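Local coordinates for similar to N-acetyltransferase (Staphylococcus aureus subsp. aureus, PDB 4MBU), which is a Gcn5-related N-acetyltransferase, expected to transfer an acetyl group from acetyl-coenzyme A to an amine of its substrate, at the interface of chains A and B. Residues are numbered along the deposited sequence; one frame, centred on the assembly and turned at random. Chains: chain A/B, Similar to N-acetyltransferase.

Contact 1: the interface of chains A and B. Residues chain A 77-78, 80; chain B 31-33, 148-149.
The backbone N of A:Ala78 donates to the carbonyl O of B:Tyr31 at 2.9 Å, the shortest polar bond across this patch. The two chains are copies of one GNAT-family N-acetyltransferase and meet here as part of a two-fold interface. The bond is fairly straight at the hydrogen (161°). A:Ala78 also accepts: its carbonyl O takes the backbone N of B:Tyr149 at 3.0 Å, the more bent bond of the two. The short 3-10 helix A 77-79 is thus tied through its middle residue to a loop and to strand B 147-150.

B:Tyr33 makes the main side-chain contact. Its CG stands beside its own backbone N (chi1 -57°), and the ring runs alongside the 3-10 helix. CA of A:Ala78 and CB of A:Pro77 are displaced to the same side of the ring plane. CD2 of the ring meets CB of A:Pro77 at 3.8 Å. CZ lies 3.8 Å from CA of A:Ala78. Within chain B, the phenol OH donates to the carbonyl O of B:Tyr149 at 2.5 Å, in the carbonyl plane. This short bond links the ring to the same strand residue that binds A:Ala78, and so helps fix the ring's position.

CB of A:Ala78 also touches CB of B:Tyr31, at 3.6 Å. The A:Gln80 chain crosses B:Tyr33 at about a right angle, with amide and ring planes 45° apart. Its OE1 stays 3.4 Å from the phenol OH, a contact rather than an assigned bond.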
# COMPACT_ATOMS: atom_id res chain seq x y z
N PRO A 77 6.90 26.62 9.60
CA PRO A 77 7.40 27.37 8.44
C PRO A 77 8.17 26.55 7.39
O PRO A 77 8.08 26.85 6.20
CB PRO A 77 8.31 28.42 9.07
CG PRO A 77 7.67 28.69 10.39
CD PRO A 77 7.15 27.35 10.87
N ALA A 78 8.93 25.54 7.80
CA ALA A 78 9.71 24.78 6.82
C ALA A 78 8.89 23.83 5.94
O ALA A 78 9.44 23.22 5.01
CB ALA A 78 10.85 24.04 7.49
N GLN A 80 6.65 24.97 4.08
CA GLN A 80 5.98 25.96 3.23
C GLN A 80 5.81 25.53 1.77
O GLN A 80 4.90 25.98 1.10
CB GLN A 80 6.66 27.33 3.30
CG GLN A 80 8.05 27.35 2.72
CD GLN A 80 8.74 28.69 2.94
OE1 GLN A 80 9.90 28.76 3.35
NE2 GLN A 80 8.01 29.77 2.66
N TYR B 31 11.20 22.05 12.25
CA TYR B 31 10.98 22.65 10.93
C TYR B 31 10.60 24.15 11.00
O TYR B 31 9.59 24.59 10.44
CB TYR B 31 9.92 21.86 10.13
CG TYR B 31 10.40 20.55 9.53
CD1 TYR B 31 11.49 19.88 10.06
CD2 TYR B 31 9.78 20.01 8.41
CE1 TYR B 31 11.93 18.68 9.50
CE2 TYR B 31 10.20 18.82 7.86
CZ TYR B 31 11.27 18.15 8.41
OH TYR B 31 11.71 16.96 7.86
N THR B 32 11.44 24.92 11.68
CA THR B 32 11.21 26.36 11.92
C THR B 32 12.54 27.06 11.63
O THR B 32 13.61 26.45 11.76
CB THR B 32 10.77 26.61 13.39
OG1 THR B 32 9.58 25.88 13.67
CG2 THR B 32 10.52 28.10 13.66
N TYR B 33 12.50 28.33 11.22
CA TYR B 33 13.72 29.03 10.86
C TYR B 33 14.19 29.99 11.95
O TYR B 33 15.38 30.04 12.26
CB TYR B 33 13.54 29.80 9.55
CG TYR B 33 13.11 28.95 8.37
CD1 TYR B 33 13.96 28.00 7.82
CD2 TYR B 33 11.87 29.13 7.78
CE1 TYR B 33 13.57 27.22 6.73
CE2 TYR B 33 11.46 28.36 6.70
CZ TYR B 33 12.32 27.42 6.18
OH TYR B 33 11.92 26.66 5.10
N GLY B 148 9.93 19.07 3.70
CA GLY B 148 10.49 20.23 4.38
C GLY B 148 11.61 20.87 3.57
O GLY B 148 12.13 20.27 2.63
N TYR B 149 11.98 22.10 3.92
CA TYR B 149 13.10 22.78 3.27
C TYR B 149 13.84 23.64 4.29
O TYR B 149 13.29 24.60 4.83
CB TYR B 149 12.62 23.65 2.11
CG TYR B 149 13.73 24.26 1.26
CD1 TYR B 149 14.39 23.52 0.29
CD2 TYR B 149 14.09 25.60 1.41
CE1 TYR B 149 15.38 24.07 -0.50
CE2 TYR B 149 15.08 26.16 0.62
CZ TYR B 149 15.72 25.40 -0.33
OH TYR B 149 16.71 25.95 -1.11

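Contact 2: the interface of chains A and B. Residues chain A 145-148; chain B 82, 116-117, 163.
Two threonine hydroxyls of chain B donate to successive backbone carbonyls of chain A. OG1 of B:Thr117 reaches the O of A:Asn146 at 2.7 Å, from above the carbonyl plane. OG1 of B:Thr82 reaches the O of A:Val147 at 2.6 Å, tilted from that residue's carbonyl plane. Each hydroxyl lies anti to the carbonyl carbon of its own residue (chi1 -55° for B:Thr117, -57° for B:Thr82), which turns it toward chain A. The GNAT chains are joined here by threonine side chains to backbone carbonyls.

A water adds a bridge. It lies 2.9 Å from the O of A:Asn146 and 2.8 Å from OG1 of B:Thr82. The A:Asn146 carbonyl therefore meets both a threonine and the water.

Flat groups stack beside these bonds. The side-chain amide of A:Asn146 lies over one face of the B:Arg116 guanidinium, offset toward its rim, with the planes 28° apart. CG of A:Asn146 is 4.1 Å from CZ of B:Arg116.

A salt bridge within chain B holds that guanidinium in place. B:Asp163 is gripped side-on: NE of B:Arg116 donates to OD1 at 2.7 Å, and NH2 to OD2 at 2.8 Å. Both carboxylate oxygens are met on their syn sides. The pairing helps hold the guanidinium's rotation, with one face turned to the amide.

In the fold, A:Asn146 lies between strands 139-144 and 147-150 of chain A. It faces the starts of strands 82-89 and 117-123 and the end of strand 153-163 in chain B.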
# COMPACT_ATOMS: atom_id res chain seq x y z
N THR A 145 -1.52 3.41 11.06
CA THR A 145 -2.58 2.48 11.44
C THR A 145 -3.24 2.91 12.75
O THR A 145 -2.56 3.38 13.67
CB THR A 145 -2.04 1.05 11.59
OG1 THR A 145 -1.02 1.05 12.59
CG2 THR A 145 -1.43 0.57 10.28
N ASN A 146 -4.56 2.73 12.83
CA ASN A 146 -5.32 3.05 14.03
C ASN A 146 -5.18 4.49 14.47
O ASN A 146 -5.14 4.76 15.68
CB ASN A 146 -4.91 2.12 15.19
CG ASN A 146 -5.05 0.65 14.83
OD1 ASN A 146 -6.01 0.25 14.19
ND2 ASN A 146 -4.07 -0.16 15.23
N VAL A 147 -5.08 5.42 13.52
CA VAL A 147 -4.98 6.83 13.88
C VAL A 147 -6.34 7.45 14.04
O VAL A 147 -6.47 8.49 14.70
CB VAL A 147 -4.21 7.71 12.84
CG1 VAL A 147 -2.74 7.47 12.93
CG2 VAL A 147 -4.75 7.46 11.43
N GLY A 148 -7.35 6.85 13.41
CA GLY A 148 -8.69 7.40 13.53
C GLY A 148 -9.65 6.41 14.17
O GLY A 148 -9.36 5.23 14.24
N THR B 82 -5.15 9.51 19.05
CA THR B 82 -3.79 9.60 18.50
C THR B 82 -3.10 10.85 19.03
O THR B 82 -3.70 11.94 19.02
CB THR B 82 -3.84 9.72 16.97
OG1 THR B 82 -4.54 8.59 16.43
CG2 THR B 82 -2.44 9.78 16.36
N ARG B 116 -4.51 5.45 22.03
CA ARG B 116 -4.29 4.21 21.28
C ARG B 116 -2.98 4.24 20.51
O ARG B 116 -2.27 3.23 20.45
CB ARG B 116 -5.44 3.97 20.29
CG ARG B 116 -5.24 2.72 19.39
CD ARG B 116 -5.32 1.43 20.23
NE ARG B 116 -4.74 0.27 19.55
CZ ARG B 116 -5.42 -0.51 18.71
NH1 ARG B 116 -6.70 -0.27 18.46
NH2 ARG B 116 -4.83 -1.54 18.14
N THR B 117 -2.68 5.38 19.90
CA THR B 117 -1.57 5.47 18.96
C THR B 117 -0.65 6.67 19.25
O THR B 117 -1.11 7.83 19.34
CB THR B 117 -2.09 5.53 17.50
OG1 THR B 117 -2.93 4.39 17.27
CG2 THR B 117 -0.94 5.51 16.50
N ASP B 163 1.76 1.33 18.76
CA ASP B 163 0.43 0.95 19.22
C ASP B 163 0.47 0.83 20.75
O ASP B 163 1.20 -0.00 21.30
CB ASP B 163 -0.01 -0.38 18.60
CG ASP B 163 -1.49 -0.70 18.86
OD1 ASP B 163 -2.11 -0.11 19.77
OD2 ASP B 163 -2.03 -1.56 18.14
O HOH W 1 -6.29 6.72 17.44

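Contact 1 and contact 2 lie about 26 Å apart, measured between the centres of their C-alpha atoms, in one two-fold interface. Strand 147-150 takes part in both: the chain B copy in contact 1 and the chain A copy in contact 2. The two patches are different, not twins, and each recurs with the chains exchanged. Helix 77-79 of chain A serves contact 1 and residue 82 of chain B serves contact 2, so neighbouring segments of the sequence work in both. Widely spaced contacts should resist rocking of one subunit on the other. The A–B pair is one interface of a four-chain deposited assembly; the structure alone does not show the oligomeric state in solution.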